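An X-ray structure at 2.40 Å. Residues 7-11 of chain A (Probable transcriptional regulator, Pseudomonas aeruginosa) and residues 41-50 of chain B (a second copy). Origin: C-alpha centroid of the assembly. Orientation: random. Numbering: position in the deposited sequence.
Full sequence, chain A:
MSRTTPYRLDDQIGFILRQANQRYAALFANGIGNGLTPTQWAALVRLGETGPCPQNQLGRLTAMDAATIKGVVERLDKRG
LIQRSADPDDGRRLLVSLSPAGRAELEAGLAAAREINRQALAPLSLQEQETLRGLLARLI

Chain A 7-11: YRLDD
Chain B, residues 41-50: WAALVRLGET

How does the chain A stretch approach its partner? A:Arg8 is an extended loop residue (phi/psi -107/142), preceded by A:Tyr7 with psi 91; both are modelled only to CB and both have CA-to-CB sideways to chain B. Residues 41-50 of chain B are helical throughout, phi near -60 and psi near -45 for most of their length. From A:Arg8, CA lies 4.2 Å from B:Glu49 OE2.

What places A:Leu9 on the helix? Here the chain turns into a 3-10 segment, 9-11 (A:Leu9 -62/-39, A:Asp10 -72/-9, A:Asp11 -92/-16), and A:Leu9 CA comes 6.8 Å from B:Ala42 CA, the closest CA pair. A:Leu9 N donates a weak hydrogen bond to B:Glu49 OE2 at 3.4 Å; B:Glu49 reaches it with chi1 m, chi2 t and chi3 24°.

Where does the leucine side chain go? Its CA-to-CB bond points toward the helix, and the rotamer is chi1 t, chi2 p; A:Leu9 as a whole residue has the largest covered area of the contact, 110 Å². A:Leu9 CD2 packs 3.8 Å from B:Ala42 CB and 3.4 Å from B:Ala42 O, while A:Leu9 CB meets B:Val45 CG1 (chi1 t) at 4.1 Å. The same CD2 covers one face of the B:Arg46 guanidinium, 3.9 Å from B:Arg46 NE.

How is the charge of that guanidinium met? A:Asp10 (chi1 m, chi2 -95°) starts sideways, yet its carboxylate reaches the guanidinium edge in a two-pronged salt bridge: B:Arg46 NH1 to A:Asp10 OD2 is 2.9 Å, and B:Arg46 NH2 to A:Asp10 OD1 is 3.1 Å. B:Arg46 adopts t, p, p with chi4 -169°, and its NH1 also bridges to B:Glu49 OE1 at 3.1 Å, so one arginine links both acids. A:Asp11 (chi1 m) stays out of reach; its N bonds weakly to A:Arg8 O at 3.4 Å.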

# COMPACT_ATOMS: atom_id res chain seq x y z
N TYR A 7 -13.24 -3.38 -18.89
CA TYR A 7 -12.02 -3.33 -18.00
C TYR A 7 -11.36 -1.95 -18.02
O TYR A 7 -10.49 -1.67 -18.85
CB TYR A 7 -11.01 -4.44 -18.38
N ARG A 8 -11.79 -1.11 -17.08
CA ARG A 8 -11.18 0.20 -16.85
C ARG A 8 -10.37 0.13 -15.55
O ARG A 8 -10.79 -0.52 -14.57
CB ARG A 8 -12.25 1.29 -16.78
N LEU A 9 -9.23 0.81 -15.54
CA LEU A 9 -8.30 0.74 -14.41
C LEU A 9 -8.89 1.27 -13.10
O LEU A 9 -8.68 0.67 -12.04
CB LEU A 9 -6.97 1.43 -14.76
CG LEU A 9 -5.80 1.41 -13.76
CD1 LEU A 9 -5.51 0.01 -13.23
CD2 LEU A 9 -4.56 2.01 -14.42
N ASP A 10 -9.66 2.36 -13.20
CA ASP A 10 -10.18 3.09 -12.02
C ASP A 10 -11.29 2.37 -11.26
O ASP A 10 -11.69 2.81 -10.18
CB ASP A 10 -10.65 4.49 -12.42
CG ASP A 10 -9.62 5.25 -13.23
OD1 ASP A 10 -8.84 6.03 -12.64
OD2 ASP A 10 -9.59 5.04 -14.47
N ASP A 11 -11.79 1.29 -11.84
CA ASP A 11 -12.72 0.39 -11.15
C ASP A 11 -12.00 -0.75 -10.43
O ASP A 11 -12.58 -1.42 -9.58
CB ASP A 11 -13.71 -0.20 -12.16
CG ASP A 11 -14.55 0.86 -12.83
OD1 ASP A 11 -14.94 1.84 -12.15
OD2 ASP A 11 -14.81 0.72 -14.04
N TRP B 41 1.30 -3.49 -14.42
CA TRP B 41 0.04 -3.83 -15.10
C TRP B 41 -0.82 -2.59 -15.32
O TRP B 41 -1.40 -2.41 -16.38
CB TRP B 41 -0.73 -4.88 -14.28
CG TRP B 41 -2.10 -5.22 -14.86
CD1 TRP B 41 -3.33 -4.87 -14.35
CD2 TRP B 41 -2.38 -6.00 -16.05
NE1 TRP B 41 -4.34 -5.37 -15.14
CE2 TRP B 41 -3.78 -6.07 -16.19
CE3 TRP B 41 -1.57 -6.66 -16.99
CZ2 TRP B 41 -4.40 -6.74 -17.25
CZ3 TRP B 41 -2.19 -7.32 -18.05
CH2 TRP B 41 -3.59 -7.36 -18.16
N ALA B 42 -0.89 -1.74 -14.29
CA ALA B 42 -1.63 -0.49 -14.31
C ALA B 42 -1.13 0.42 -15.42
O ALA B 42 -1.93 0.92 -16.21
CB ALA B 42 -1.51 0.21 -12.96
N ALA B 43 0.18 0.64 -15.47
CA ALA B 43 0.78 1.41 -16.56
C ALA B 43 0.43 0.79 -17.92
O ALA B 43 0.07 1.51 -18.84
CB ALA B 43 2.26 1.50 -16.39
N LEU B 44 0.51 -0.53 -18.02
CA LEU B 44 0.22 -1.24 -19.28
C LEU B 44 -1.23 -1.01 -19.70
O LEU B 44 -1.50 -0.65 -20.85
CB LEU B 44 0.50 -2.75 -19.15
CG LEU B 44 0.50 -3.57 -20.45
CD1 LEU B 44 1.86 -3.52 -21.14
CD2 LEU B 44 0.10 -5.01 -20.22
N VAL B 45 -2.16 -1.24 -18.77
CA VAL B 45 -3.58 -1.02 -19.01
C VAL B 45 -3.85 0.42 -19.44
O VAL B 45 -4.57 0.65 -20.40
CB VAL B 45 -4.43 -1.39 -17.76
CG1 VAL B 45 -5.90 -1.00 -17.93
CG2 VAL B 45 -4.28 -2.89 -17.43
N ARG B 46 -3.25 1.37 -18.73
CA ARG B 46 -3.48 2.78 -19.02
C ARG B 46 -3.01 3.20 -20.43
O ARG B 46 -3.73 3.90 -21.13
CB ARG B 46 -2.89 3.68 -17.93
CG ARG B 46 -3.35 5.13 -18.00
CD ARG B 46 -4.83 5.27 -17.69
NE ARG B 46 -5.05 5.42 -16.26
CZ ARG B 46 -6.24 5.35 -15.65
NH1 ARG B 46 -7.35 5.11 -16.35
NH2 ARG B 46 -6.31 5.51 -14.34
N LEU B 47 -1.83 2.74 -20.85
CA LEU B 47 -1.34 2.96 -22.22
C LEU B 47 -2.23 2.34 -23.31
O LEU B 47 -2.21 2.80 -24.47
CB LEU B 47 0.08 2.43 -22.38
CG LEU B 47 1.23 3.21 -21.78
CD1 LEU B 47 2.50 2.41 -21.98
CD2 LEU B 47 1.37 4.62 -22.38
N GLY B 48 -2.96 1.29 -22.94
CA GLY B 48 -3.99 0.72 -23.80
C GLY B 48 -5.15 1.67 -23.99
O GLY B 48 -5.71 1.76 -25.08
N GLU B 49 -5.52 2.39 -22.93
CA GLU B 49 -6.59 3.39 -22.97
C GLU B 49 -6.21 4.68 -23.70
O GLU B 49 -7.00 5.23 -24.47
CB GLU B 49 -7.04 3.77 -21.56
CG GLU B 49 -7.44 2.62 -20.66
CD GLU B 49 -7.86 3.09 -19.26
OE1 GLU B 49 -8.28 4.28 -19.17
OE2 GLU B 49 -7.79 2.29 -18.28
N THR B 50 -4.99 5.16 -23.46
CA THR B 50 -4.57 6.50 -23.90
C THR B 50 -3.90 6.53 -25.26
O THR B 50 -3.93 7.54 -25.95
CB THR B 50 -3.56 7.11 -22.90
OG1 THR B 50 -2.44 6.24 -22.77
CG2 THR B 50 -4.20 7.33 -21.55